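Local coordinates for ABC sugar transporter, periplasmic sugar binding protein (Legionella pneumophila subsp. pneumophila, PDB 3ROT), which probably binds a sugar in the periplasm and delivers it to an ABC transporter for uptake, at residues Gly43-Pro48 with Asn137-His142; Phe53-Leu58 with Leu79-Lys84; Pro70-Phe75 with Arg95-Thr100; Leu108-Leu113 with Met243-Phe248. All coordinates share one frame; numbering follows the deposited sequence.

Interaction 1: Gly43-Pro48 with Asn137-His142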
loop_
_atom_site.group_PDB
_atom_site.type_symbol
_atom_site.label_atom_id
_atom_site.label_comp_id
_atom_site.label_asym_id
_atom_site.label_seq_id
_atom_site.Cartn_x
_atom_site.Cartn_y
_atom_site.Cartn_z
ATOM N N GLY A 43 1.281 2.048 -10.049
ATOM C CA GLY A 43 0.733 2.911 -9.015
ATOM C C GLY A 43 -0.652 2.509 -8.540
ATOM O O GLY A 43 -0.967 1.319 -8.416
ATOM N N ALA A 44 -1.490 3.505 -8.269
ATOM C CA ALA A 44 -2.850 3.245 -7.806
ATOM C C ALA A 44 -3.847 3.845 -8.791
ATOM O O ALA A 44 -5.065 3.691 -8.639
ATOM C CB ALA A 44 -3.053 3.834 -6.415
ATOM N N ASN A 45 -3.313 4.522 -9.805
ATOM C CA ASN A 45 -4.131 5.150 -10.836
ATOM C C ASN A 45 -3.301 5.765 -11.961
ATOM O O ASN A 45 -2.550 6.716 -11.742
ATOM C CB ASN A 45 -5.022 6.228 -10.215
ATOM C CG ASN A 45 -5.593 7.175 -11.250
ATOM O OD1 ASN A 45 -6.121 6.748 -12.281
ATOM N ND2 ASN A 45 -5.495 8.472 -10.978
ATOM N N ASP A 46 -3.452 5.212 -13.164
ATOM C CA ASP A 46 -2.737 5.687 -14.350
ATOM C C ASP A 46 -3.543 5.296 -15.592
ATOM O O ASP A 46 -3.354 4.210 -16.141
ATOM C CB ASP A 46 -1.353 5.043 -14.420
ATOM C CG ASP A 46 -0.439 5.725 -15.420
ATOM O OD1 ASP A 46 -0.869 5.973 -16.566
ATOM O OD2 ASP A 46 0.719 6.009 -15.058
ATOM N N VAL A 47 -4.430 6.186 -16.031
ATOM C CA VAL A 47 -5.291 5.937 -17.190
ATOM C C VAL A 47 -4.563 5.747 -18.522
ATOM O O VAL A 47 -4.716 4.716 -19.178
ATOM C CB VAL A 47 -6.333 7.070 -17.360
ATOM C CG1 VAL A 47 -7.217 6.791 -18.575
ATOM C CG2 VAL A 47 -7.180 7.186 -16.105
ATOM N N PRO A 48 -3.775 6.744 -18.952
ATOM C CA PRO A 48 -3.062 6.595 -20.224
ATOM C C PRO A 48 -2.268 5.280 -20.299
ATOM O O PRO A 48 -2.214 4.634 -21.347
ATOM C CB PRO A 48 -2.179 7.845 -20.273
ATOM C CG PRO A 48 -1.982 8.194 -18.825
ATOM C CD PRO A 48 -3.347 7.963 -18.245
ATOM N N ASN A 137 -12.296 11.375 -1.008
ATOM C CA ASN A 137 -12.123 10.864 -2.362
ATOM C C ASN A 137 -10.639 10.748 -2.669
ATOM O O ASN A 137 -9.915 11.749 -2.688
ATOM C CB ASN A 137 -12.776 11.799 -3.388
ATOM C CG ASN A 137 -13.048 11.106 -4.721
ATOM O OD1 ASN A 137 -12.275 10.253 -5.161
ATOM N ND2 ASN A 137 -14.149 11.479 -5.373
ATOM N N PRO A 138 -10.154 9.520 -2.894
ATOM C CA PRO A 138 -8.729 9.394 -3.191
ATOM C C PRO A 138 -8.427 9.487 -4.677
ATOM O O PRO A 138 -7.260 9.542 -5.070
ATOM C CB PRO A 138 -8.381 8.029 -2.612
ATOM C CG PRO A 138 -9.610 7.246 -2.898
ATOM C CD PRO A 138 -10.733 8.211 -2.539
ATOM N N GLN A 139 -9.473 9.505 -5.502
ATOM C CA GLN A 139 -9.276 9.574 -6.941
ATOM C C GLN A 139 -10.277 10.400 -7.727
ATOM O O GLN A 139 -11.153 9.847 -8.394
ATOM C CB GLN A 139 -9.260 8.172 -7.552
ATOM C CG GLN A 139 -8.117 7.295 -7.131
ATOM C CD GLN A 139 -8.222 5.915 -7.746
ATOM O OE1 GLN A 139 -8.184 5.760 -8.969
ATOM N NE2 GLN A 139 -8.368 4.901 -6.902
ATOM N N PRO A 140 -10.176 11.735 -7.654
ATOM C CA PRO A 140 -11.136 12.521 -8.433
ATOM C C PRO A 140 -10.916 12.102 -9.895
ATOM O O PRO A 140 -9.787 11.821 -10.301
ATOM C CB PRO A 140 -10.701 13.958 -8.154
ATOM C CG PRO A 140 -10.202 13.874 -6.744
ATOM C CD PRO A 140 -9.366 12.603 -6.780
ATOM N N GLY A 141 -11.977 12.034 -10.682
ATOM C CA GLY A 141 -11.807 11.614 -12.061
ATOM C C GLY A 141 -12.320 10.195 -12.235
ATOM O O GLY A 141 -12.773 9.825 -13.315
ATOM N N HIS A 142 -12.245 9.400 -11.169
ATOM C CA HIS A 142 -12.734 8.020 -11.198
ATOM C C HIS A 142 -14.263 8.090 -11.203
ATOM O O HIS A 142 -14.878 8.422 -10.189
ATOM C CB HIS A 142 -12.243 7.268 -9.960
ATOM C CG HIS A 142 -12.597 5.813 -9.951
ATOM N ND1 HIS A 142 -13.881 5.356 -10.151
ATOM C CD2 HIS A 142 -11.846 4.717 -9.695
ATOM C CE1 HIS A 142 -13.907 4.043 -10.014
ATOM N NE2 HIS A 142 -12.685 3.629 -9.736
#
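Q139 sends its side chain toward N45 and the backbone of A44. With CG set anti to the carbonyl carbon (chi1 -65°), the chain leaves CB and runs extended as far as CD. CB and CG make no close approach to 43-48, so the contact begins at the amide. There CD lies 4.0 Å from A44 O and slightly farther from N45 CB. The oxygen makes the closest approach: Q139 OE1 rests 3.4 Å from N45 CB and 3.7 Å from N45 CG, a van der Waals contact with the CB methylene and the amide carbon. The nitrogen, Q139 NE2, is 3.9 Å from A44 O, and its hydrogen bond goes to Q198 on helix 197-208. The segments belong to different lobes of a type I periplasmic-binding-protein fold: 43-48 leads from strand 35-39 into helix 47-59, while 137-142 leads from strand 132-137 into helix 143-158, so the pair probably spans the opening of their cleft. The two side chains run alongside one another with opposite headings, their amide planes 31° apart. On its own side OE1 lies at the edge of the H142 ring, in its plane; H142 NE2 hydrogen-bonds a bound glycerol. Within the loop, N137 OD1 accepts from Q139 N at 2.9 Å in an Asx turn, and a type II turn follows, closed by H142 N to Q139 O at 3.0 Å.

Interaction 2: Phe53-Leu58 with Leu79-Lys84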
loop_
_atom_site.group_PDB
_atom_site.type_symbol
_atom_site.label_atom_id
_atom_site.label_comp_id
_atom_site.label_asym_id
_atom_site.label_seq_id
_atom_site.Cartn_x
_atom_site.Cartn_y
_atom_site.Cartn_z
ATOM N N PHE A 53 -2.024 -0.393 -22.272
ATOM C CA PHE A 53 -2.128 -1.823 -21.973
ATOM C C PHE A 53 -3.207 -2.480 -22.844
ATOM O O PHE A 53 -2.977 -3.520 -23.468
ATOM C CB PHE A 53 -2.474 -2.045 -20.500
ATOM C CG PHE A 53 -1.302 -1.916 -19.567
ATOM C CD1 PHE A 53 -0.120 -2.607 -19.815
ATOM C CD2 PHE A 53 -1.396 -1.138 -18.418
ATOM C CE1 PHE A 53 0.954 -2.528 -18.928
ATOM C CE2 PHE A 53 -0.331 -1.053 -17.528
ATOM C CZ PHE A 53 0.847 -1.751 -17.784
ATOM N N ILE A 54 -4.390 -1.871 -22.871
ATOM C CA ILE A 54 -5.510 -2.371 -23.658
ATOM C C ILE A 54 -5.144 -2.421 -25.134
ATOM O O ILE A 54 -5.475 -3.370 -25.840
ATOM C CB ILE A 54 -6.751 -1.458 -23.498
ATOM C CG1 ILE A 54 -7.256 -1.518 -22.055
ATOM C CG2 ILE A 54 -7.834 -1.876 -24.473
ATOM C CD1 ILE A 54 -8.361 -0.546 -21.747
ATOM N N GLU A 55 -4.465 -1.375 -25.587
ATOM C CA GLU A 55 -4.045 -1.255 -26.974
ATOM C C GLU A 55 -3.065 -2.372 -27.351
ATOM O O GLU A 55 -3.232 -3.037 -28.372
ATOM C CB GLU A 55 -3.408 0.120 -27.184
ATOM C CG GLU A 55 -3.888 0.872 -28.417
ATOM C CD GLU A 55 -5.399 0.998 -28.491
ATOM O OE1 GLU A 55 -6.062 0.022 -28.893
ATOM O OE2 GLU A 55 -5.931 2.070 -28.141
ATOM N N SER A 56 -2.044 -2.586 -26.529
ATOM C CA SER A 56 -1.081 -3.636 -26.829
ATOM C C SER A 56 -1.728 -5.011 -26.707
ATOM O O SER A 56 -1.339 -5.943 -27.399
ATOM C CB SER A 56 0.148 -3.535 -25.912
ATOM O OG SER A 56 -0.210 -3.534 -24.542
ATOM N N ALA A 57 -2.721 -5.138 -25.834
ATOM C CA ALA A 57 -3.407 -6.412 -25.675
ATOM C C ALA A 57 -4.163 -6.736 -26.962
ATOM O O ALA A 57 -4.119 -7.868 -27.446
ATOM C CB ALA A 57 -4.375 -6.351 -24.499
ATOM N N LEU A 58 -4.848 -5.734 -27.514
ATOM C CA LEU A 58 -5.622 -5.897 -28.747
ATOM C C LEU A 58 -4.779 -6.412 -29.906
ATOM O O LEU A 58 -5.241 -7.233 -30.691
ATOM C CB LEU A 58 -6.267 -4.570 -29.162
ATOM C CG LEU A 58 -7.339 -3.987 -28.242
ATOM C CD1 LEU A 58 -7.873 -2.685 -28.815
ATOM C CD2 LEU A 58 -8.461 -4.990 -28.092
ATOM N N LEU A 79 -11.953 0.823 -26.997
ATOM C CA LEU A 79 -13.132 -0.026 -26.917
ATOM C C LEU A 79 -13.729 -0.240 -28.298
ATOM O O LEU A 79 -14.092 -1.357 -28.662
ATOM C CB LEU A 79 -14.176 0.608 -25.995
ATOM C CG LEU A 79 -13.795 0.577 -24.512
ATOM C CD1 LEU A 79 -14.830 1.345 -23.697
ATOM C CD2 LEU A 79 -13.690 -0.878 -24.039
ATOM N N GLN A 80 -13.837 0.843 -29.057
ATOM C CA GLN A 80 -14.379 0.768 -30.403
ATOM C C GLN A 80 -13.475 -0.093 -31.278
ATOM O O GLN A 80 -13.951 -0.904 -32.078
ATOM C CB GLN A 80 -14.523 2.175 -30.988
ATOM C CG GLN A 80 -15.743 2.914 -30.469
ATOM C CD GLN A 80 -15.765 4.369 -30.888
ATOM O OE1 GLN A 80 -15.323 4.716 -31.980
ATOM N NE2 GLN A 80 -16.297 5.228 -30.024
ATOM N N ARG A 81 -12.170 0.078 -31.118
ATOM C CA ARG A 81 -11.214 -0.712 -31.888
ATOM C C ARG A 81 -11.454 -2.185 -31.577
ATOM O O ARG A 81 -11.624 -3.003 -32.483
ATOM C CB ARG A 81 -9.779 -0.331 -31.513
ATOM C CG ARG A 81 -8.707 -1.131 -32.242
ATOM C CD ARG A 81 -7.313 -0.785 -31.732
ATOM N NE ARG A 81 -6.324 -1.786 -32.130
ATOM C CZ ARG A 81 -5.076 -1.840 -31.666
ATOM N NH1 ARG A 81 -4.648 -0.947 -30.781
ATOM N NH2 ARG A 81 -4.251 -2.792 -32.088
ATOM N N ALA A 82 -11.473 -2.516 -30.286
ATOM C CA ALA A 82 -11.700 -3.890 -29.857
ATOM C C ALA A 82 -12.978 -4.428 -30.479
ATOM O O ALA A 82 -13.034 -5.572 -30.938
ATOM C CB ALA A 82 -11.799 -3.951 -28.344
ATOM N N ASN A 83 -14.008 -3.591 -30.495
ATOM C CA ASN A 83 -15.289 -3.987 -31.053
ATOM C C ASN A 83 -15.170 -4.347 -32.536
ATOM O O ASN A 83 -15.772 -5.321 -32.999
ATOM C CB ASN A 83 -16.304 -2.865 -30.864
ATOM C CG ASN A 83 -17.719 -3.330 -31.092
ATOM O OD1 ASN A 83 -18.180 -4.264 -30.445
ATOM N ND2 ASN A 83 -18.417 -2.683 -32.015
ATOM N N LYS A 84 -14.391 -3.566 -33.277
ATOM C CA LYS A 84 -14.200 -3.823 -34.699
ATOM C C LYS A 84 -13.424 -5.119 -34.956
ATOM O O LYS A 84 -13.719 -5.846 -35.902
ATOM C CB LYS A 84 -13.480 -2.644 -35.363
ATOM C CG LYS A 84 -14.302 -1.359 -35.392
ATOM C CD LYS A 84 -13.797 -0.381 -36.452
ATOM C CE LYS A 84 -12.489 0.291 -36.063
ATOM N NZ LYS A 84 -12.668 1.203 -34.903
#
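E55 OE1 receives R81 NH1 at 2.6 Å, a short salt bridge between two neighbouring helices. The N-H...O angle is bent to 131°, and NH1 comes from above the carboxylate, 37° out of its plane, while OE1 is itself tilted from the guanidinium plane. OE1 also lies 3.2 Å from R81 CD, so the oxygen sits beside the last methylene of the arginine chain as well as its charged end. The other oxygen, E55 OE2, is hydrogen-bonded to S78 OG, one turn up the second helix, so both carboxylate oxygens are anchored to helix 76-85. A bend at chi2 of E55 swings the carboxylate across to it. The helices pack side by side on one face of the parallel sheet of the first lobe, a Rossmann-like layer in which helix 47-59 precedes strand 64-67 and helix 76-85 forms the crossover from that strand to 89-92. Their local axes run nearly parallel, 14° apart and 10.4 Å at closest approach. Beneath the charges lies L58. Its CB sits over the centre of one guanidinium face, 3.8 Å above the plane, and CD1 lies 3.5 Å from R81 CD, alongside the arginine chain, which is extended from CG to NE. The other methyl, L58 CD2, turns to A82 CB at 3.5 Å. Toward the sheet, L58 rests on I65 and A82 on V89.

Interaction 3: Pro70-Phe75 with Arg95-Thr100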
loop_
_atom_site.group_PDB
_atom_site.type_symbol
_atom_site.label_atom_id
_atom_site.label_comp_id
_atom_site.label_asym_id
_atom_site.label_seq_id
_atom_site.Cartn_x
_atom_site.Cartn_y
_atom_site.Cartn_z
ATOM N N PRO A 70 -12.788 3.397 -15.863
ATOM C CA PRO A 70 -12.944 4.535 -14.948
ATOM C C PRO A 70 -13.052 5.916 -15.588
ATOM O O PRO A 70 -12.990 6.920 -14.886
ATOM C CB PRO A 70 -11.716 4.425 -14.060
ATOM C CG PRO A 70 -10.676 3.999 -15.032
ATOM C CD PRO A 70 -11.389 2.927 -15.857
ATOM N N SER A 71 -13.203 5.966 -16.908
ATOM C CA SER A 71 -13.318 7.237 -17.620
ATOM C C SER A 71 -14.341 7.130 -18.748
ATOM O O SER A 71 -14.432 6.098 -19.417
ATOM C CB SER A 71 -11.963 7.643 -18.202
ATOM O OG SER A 71 -12.065 8.825 -18.981
ATOM N N ASP A 72 -15.107 8.197 -18.956
ATOM C CA ASP A 72 -16.109 8.205 -20.014
ATOM C C ASP A 72 -15.502 8.538 -21.378
ATOM O O ASP A 72 -16.154 8.347 -22.405
ATOM C CB ASP A 72 -17.223 9.218 -19.707
ATOM C CG ASP A 72 -18.164 8.749 -18.610
ATOM O OD1 ASP A 72 -18.739 7.645 -18.738
ATOM O OD2 ASP A 72 -18.342 9.494 -17.623
ATOM N N THR A 73 -14.258 9.011 -21.395
ATOM C CA THR A 73 -13.608 9.391 -22.652
ATOM C C THR A 73 -12.292 8.680 -23.014
ATOM O O THR A 73 -12.055 8.347 -24.178
ATOM C CB THR A 73 -13.330 10.918 -22.674
ATOM O OG1 THR A 73 -12.640 11.299 -21.473
ATOM C CG2 THR A 73 -14.628 11.693 -22.773
ATOM N N ALA A 74 -11.442 8.464 -22.018
ATOM C CA ALA A 74 -10.141 7.837 -22.223
ATOM C C ALA A 74 -10.116 6.513 -22.984
ATOM O O ALA A 74 -9.196 6.268 -23.768
ATOM C CB ALA A 74 -9.452 7.653 -20.877
ATOM N N PHE A 75 -11.116 5.668 -22.769
ATOM C CA PHE A 75 -11.142 4.348 -23.399
ATOM C C PHE A 75 -11.971 4.149 -24.672
ATOM O O PHE A 75 -11.867 3.104 -25.323
ATOM C CB PHE A 75 -11.574 3.334 -22.341
ATOM C CG PHE A 75 -10.736 3.390 -21.097
ATOM C CD1 PHE A 75 -9.522 2.711 -21.031
ATOM C CD2 PHE A 75 -11.115 4.192 -20.025
ATOM C CE1 PHE A 75 -8.697 2.834 -19.919
ATOM C CE2 PHE A 75 -10.301 4.322 -18.911
ATOM C CZ PHE A 75 -9.084 3.641 -18.856
ATOM N N ARG A 95 -17.753 0.987 -14.817
ATOM C CA ARG A 95 -18.223 1.050 -16.193
ATOM C C ARG A 95 -18.571 2.476 -16.599
ATOM O O ARG A 95 -18.875 3.314 -15.752
ATOM C CB ARG A 95 -19.455 0.170 -16.373
ATOM C CG ARG A 95 -20.659 0.621 -15.576
ATOM C CD ARG A 95 -21.907 0.006 -16.151
ATOM N NE ARG A 95 -22.991 -0.093 -15.183
ATOM C CZ ARG A 95 -24.103 -0.798 -15.392
ATOM N NH1 ARG A 95 -24.267 -1.454 -16.537
ATOM N NH2 ARG A 95 -25.046 -0.862 -14.456
ATOM N N PRO A 96 -18.533 2.763 -17.910
ATOM C CA PRO A 96 -18.847 4.089 -18.448
ATOM C C PRO A 96 -20.355 4.334 -18.458
ATOM O O PRO A 96 -21.143 3.399 -18.348
ATOM C CB PRO A 96 -18.266 4.024 -19.855
ATOM C CG PRO A 96 -18.573 2.609 -20.250
ATOM C CD PRO A 96 -18.185 1.828 -18.996
ATOM N N LYS A 97 -20.761 5.587 -18.606
ATOM C CA LYS A 97 -22.187 5.899 -18.629
ATOM C C LYS A 97 -22.844 5.555 -19.975
ATOM O O LYS A 97 -23.998 5.134 -20.022
ATOM C CB LYS A 97 -22.416 7.384 -18.310
ATOM C CG LYS A 97 -21.944 8.335 -19.399
ATOM C CD LYS A 97 -22.505 9.746 -19.214
ATOM C CE LYS A 97 -21.936 10.433 -17.974
ATOM N NZ LYS A 97 -22.458 11.827 -17.794
ATOM N N ASP A 98 -22.105 5.715 -21.066
ATOM C CA ASP A 98 -22.662 5.455 -22.390
ATOM C C ASP A 98 -21.891 4.415 -23.188
ATOM O O ASP A 98 -20.816 4.697 -23.719
ATOM C CB ASP A 98 -22.729 6.774 -23.160
ATOM C CG ASP A 98 -23.138 6.594 -24.607
ATOM O OD1 ASP A 98 -23.851 5.619 -24.930
ATOM O OD2 ASP A 98 -22.756 7.454 -25.422
ATOM N N LYS A 99 -22.452 3.216 -23.296
ATOM C CA LYS A 99 -21.776 2.153 -24.024
ATOM C C LYS A 99 -21.850 2.242 -25.543
ATOM O O LYS A 99 -21.270 1.401 -26.241
ATOM C CB LYS A 99 -22.261 0.771 -23.561
ATOM C CG LYS A 99 -23.760 0.573 -23.562
ATOM C CD LYS A 99 -24.102 -0.917 -23.626
ATOM C CE LYS A 99 -23.346 -1.734 -22.588
ATOM N NZ LYS A 99 -23.467 -3.195 -22.858
ATOM N N THR A 100 -22.565 3.238 -26.067
ATOM C CA THR A 100 -22.622 3.397 -27.518
ATOM C C THR A 100 -21.249 3.933 -27.897
ATOM O O THR A 100 -20.633 3.474 -28.854
ATOM C CB THR A 100 -23.697 4.411 -27.964
ATOM O OG1 THR A 100 -23.422 5.688 -27.381
ATOM C CG2 THR A 100 -25.085 3.948 -27.538
HETATM O O HOH W 1 -19.701 7.377 -21.208
#
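D72 reaches across to the backbone of K97: its OD1 accepts the amide hydrogen of K97 N at 2.9 Å, with a nearly linear N-H...O angle of 175° and the donor lying almost in line with the C-O bond. The aspartate carries CG beside its own backbone N, opposite the carbonyl carbon (chi1 -74°), and this turns the carboxylate toward the R95-T100 loop. K97 holds a less roomy conformer. Its CG lies between the backbone N and the carbonyl carbon (chi1 69°), which brings CG to 3.3 Å from D72 OD1, and the bend at chi3 then folds the chain back so that CE comes to 3.7 Å from D72 OD2. The two side chains cross at about a right angle. The ammonium NZ stops 4.7 Å from OD2, too far for a salt bridge, although opposite charges at that separation probably still attract. These loops follow strands 64-67 and 89-92, neighbours in the parallel sheet of the first lobe, and so meet beyond its carboxyl-terminal edge, the edge on which this fold places its binding cleft. A water extends the grip on OD1: it donates to D72 OD1 at 2.7 Å and accepts from D98 N, tying the carboxylate to a second amide of the same loop. P96 packs against OD1 through its CA and CB. Ahead of the aspartate, S71 OG accepts from T73 N in an ST turn and from A74 N, at 3.1 Å, in an ST motif that shapes the approach to helix 76-85.

Interaction 4: Leu108-Leu113 with Met243-Phe248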
loop_
_atom_site.group_PDB
_atom_site.type_symbol
_atom_site.label_atom_id
_atom_site.label_comp_id
_atom_site.label_asym_id
_atom_site.label_seq_id
_atom_site.Cartn_x
_atom_site.Cartn_y
_atom_site.Cartn_z
ATOM N N LEU A 108 -19.670 -6.602 -14.782
ATOM C CA LEU A 108 -19.670 -7.359 -13.539
ATOM C C LEU A 108 -19.090 -6.432 -12.479
ATOM O O LEU A 108 -17.951 -5.994 -12.588
ATOM C CB LEU A 108 -18.794 -8.603 -13.625
ATOM C CG LEU A 108 -19.315 -9.777 -14.451
ATOM C CD1 LEU A 108 -18.754 -9.697 -15.852
ATOM C CD2 LEU A 108 -18.892 -11.087 -13.785
ATOM N N GLY A 109 -19.881 -6.137 -11.463
ATOM C CA GLY A 109 -19.433 -5.261 -10.397
ATOM C C GLY A 109 -20.669 -4.815 -9.663
ATOM O O GLY A 109 -21.740 -5.402 -9.833
ATOM N N SER A 110 -20.545 -3.784 -8.842
ATOM C CA SER A 110 -21.719 -3.310 -8.135
ATOM C C SER A 110 -22.238 -2.030 -8.769
ATOM O O SER A 110 -21.576 -1.425 -9.614
ATOM C CB SER A 110 -21.399 -3.093 -6.649
ATOM O OG SER A 110 -20.232 -2.318 -6.473
ATOM N N ASP A 111 -23.449 -1.652 -8.382
ATOM C CA ASP A 111 -24.080 -0.434 -8.868
ATOM C C ASP A 111 -23.572 0.633 -7.896
ATOM O O ASP A 111 -24.103 0.789 -6.803
ATOM C CB ASP A 111 -25.596 -0.576 -8.765
ATOM C CG ASP A 111 -26.333 0.688 -9.168
ATOM O OD1 ASP A 111 -25.791 1.796 -8.957
ATOM O OD2 ASP A 111 -27.467 0.570 -9.677
ATOM N N ASN A 112 -22.528 1.346 -8.296
ATOM C CA ASN A 112 -21.908 2.361 -7.450
ATOM C C ASN A 112 -22.848 3.378 -6.814
ATOM O O ASN A 112 -22.723 3.678 -5.634
ATOM C CB ASN A 112 -20.803 3.074 -8.232
ATOM C CG ASN A 112 -19.494 2.308 -8.209
ATOM O OD1 ASN A 112 -18.798 2.202 -9.219
ATOM N ND2 ASN A 112 -19.146 1.775 -7.041
ATOM N N LEU A 113 -23.778 3.910 -7.599
ATOM C CA LEU A 113 -24.733 4.884 -7.087
ATOM C C LEU A 113 -25.533 4.273 -5.955
ATOM O O LEU A 113 -25.593 4.826 -4.861
ATOM C CB LEU A 113 -25.691 5.332 -8.192
ATOM C CG LEU A 113 -26.761 6.353 -7.788
ATOM C CD1 LEU A 113 -26.103 7.641 -7.284
ATOM C CD2 LEU A 113 -27.655 6.634 -9.003
HETATM N N MSE A 243 -18.989 -1.581 2.871
HETATM C CA MSE A 243 -19.653 -2.173 1.725
HETATM C C MSE A 243 -18.738 -3.204 1.074
HETATM O O MSE A 243 -17.561 -2.942 0.844
HETATM C CB MSE A 243 -19.998 -1.096 0.696
HETATM C CG MSE A 243 -20.943 -0.013 1.209
HETATM SE SE MSE A 243 -22.578 -0.781 1.817
HETATM C CE MSE A 243 -23.374 -1.173 0.107
ATOM N N ASP A 244 -19.280 -4.374 0.776
ATOM C CA ASP A 244 -18.482 -5.405 0.130
ATOM C C ASP A 244 -18.984 -5.655 -1.292
ATOM O O ASP A 244 -20.143 -6.006 -1.484
ATOM C CB ASP A 244 -18.539 -6.704 0.942
ATOM C CG ASP A 244 -17.711 -7.811 0.320
ATOM O OD1 ASP A 244 -16.689 -7.504 -0.324
ATOM O OD2 ASP A 244 -18.070 -8.989 0.482
ATOM N N GLN A 245 -18.105 -5.463 -2.276
ATOM C CA GLN A 245 -18.448 -5.688 -3.686
ATOM C C GLN A 245 -18.079 -7.120 -4.121
ATOM O O GLN A 245 -18.353 -7.510 -5.248
ATOM C CB GLN A 245 -17.686 -4.719 -4.603
ATOM C CG GLN A 245 -17.616 -3.280 -4.139
ATOM C CD GLN A 245 -16.803 -2.412 -5.088
ATOM O OE1 GLN A 245 -17.182 -2.220 -6.239
ATOM N NE2 GLN A 245 -15.672 -1.893 -4.607
ATOM N N GLN A 246 -17.452 -7.879 -3.227
ATOM C CA GLN A 246 -17.019 -9.253 -3.515
ATOM C C GLN A 246 -16.103 -9.328 -4.741
ATOM O O GLN A 246 -16.453 -9.946 -5.744
ATOM C CB GLN A 246 -18.224 -10.185 -3.731
ATOM C CG GLN A 246 -19.131 -10.309 -2.516
ATOM C CD GLN A 246 -20.048 -11.511 -2.575
ATOM O OE1 GLN A 246 -21.044 -11.522 -3.306
ATOM N NE2 GLN A 246 -19.710 -12.539 -1.809
ATOM N N PRO A 247 -14.921 -8.697 -4.675
ATOM C CA PRO A 247 -13.976 -8.712 -5.802
ATOM C C PRO A 247 -13.544 -10.095 -6.309
ATOM O O PRO A 247 -13.352 -10.281 -7.509
ATOM C CB PRO A 247 -12.791 -7.885 -5.284
ATOM C CG PRO A 247 -12.930 -7.924 -3.789
ATOM C CD PRO A 247 -14.425 -7.838 -3.587
ATOM N N PHE A 248 -13.391 -11.053 -5.401
ATOM C CA PHE A 248 -12.994 -12.404 -5.791
ATOM C C PHE A 248 -14.028 -12.977 -6.764
ATOM O O PHE A 248 -13.681 -13.543 -7.802
ATOM C CB PHE A 248 -12.889 -13.312 -4.560
ATOM C CG PHE A 248 -12.435 -14.709 -4.875
ATOM C CD1 PHE A 248 -11.101 -15.081 -4.696
ATOM C CD2 PHE A 248 -13.333 -15.652 -5.375
ATOM C CE1 PHE A 248 -10.670 -16.378 -5.015
ATOM C CE2 PHE A 248 -12.915 -16.948 -5.698
ATOM C CZ PHE A 248 -11.579 -17.310 -5.517
HETATM O O HOH W 2 -18.116 -2.380 -8.674
#
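S110 and Q245 meet because of their first torsions. The serine hydroxyl is placed between its backbone N and carbonyl carbon (chi1 50°), while the glutamine has CG opposite its carbonyl carbon (chi1 -43°) and runs extended beyond CG to lay its amide beside that hydroxyl. Both segments are interlobe connections of the type I binding-protein fold: 108-113 leads out of the first-lobe strand 107-109 into helix 112-126, while 243-248 returns from the second-lobe strand 241-243 to helix 247-264, so this buried contact lies in the hinge. S110 OG approaches Q245 OE1 to 3.1 Å, and it also lies 3.6 Å from Q245 CG, against the flank of the chain. A water gives the firm link between the segments. It accepts from S110 N at 2.8 Å and donates to Q245 OE1 at 2.6 Å, so the glutamine oxygen is tied to the backbone of the other crossing. At the other end of the amide, Q245 NE2 hydrogen-bonds D225 and makes a weak bond to a bound glycerol, consistent with a place on the wall of the sugar pocket. With both ends of the amide held, its rotation is probably fixed. The backbone carbonyl of Q245 accepts from T273 OG1, just after strand 271-272. Each crossing then prepares its helix: D111 caps the start of helix 112-126 through L114 N, and Q246 stands at the N-cap of helix 247-264. Just ahead of that cap an Asx turn forms, Q246 N reaching D244 OD1 at 3.0 Å from 69° above the carboxylate plane.

The first-lobe sides of interactions 1, 2 and 3 form a connected run. V47 CG1 of interaction 1 packs against A74 CB of interaction 3 at 3.3 Å, and I54 CD1 of interaction 2 meets F75 CD1 of interaction 3 at 3.5 Å, so helix 47-59 carries both joints. Interactions 1 and 4 each link the two lobes, the former across the cleft and the latter in the hinge; their centres are 18 Å apart. Glycerol is bound by H142 NE2 of interaction 1 and weakly by Q245 NE2 of interaction 4, consistent with a sugar pocket in the cleft. Interaction 2 is remote from the hinge, its nearest atoms about 12 Å from those of interaction 4.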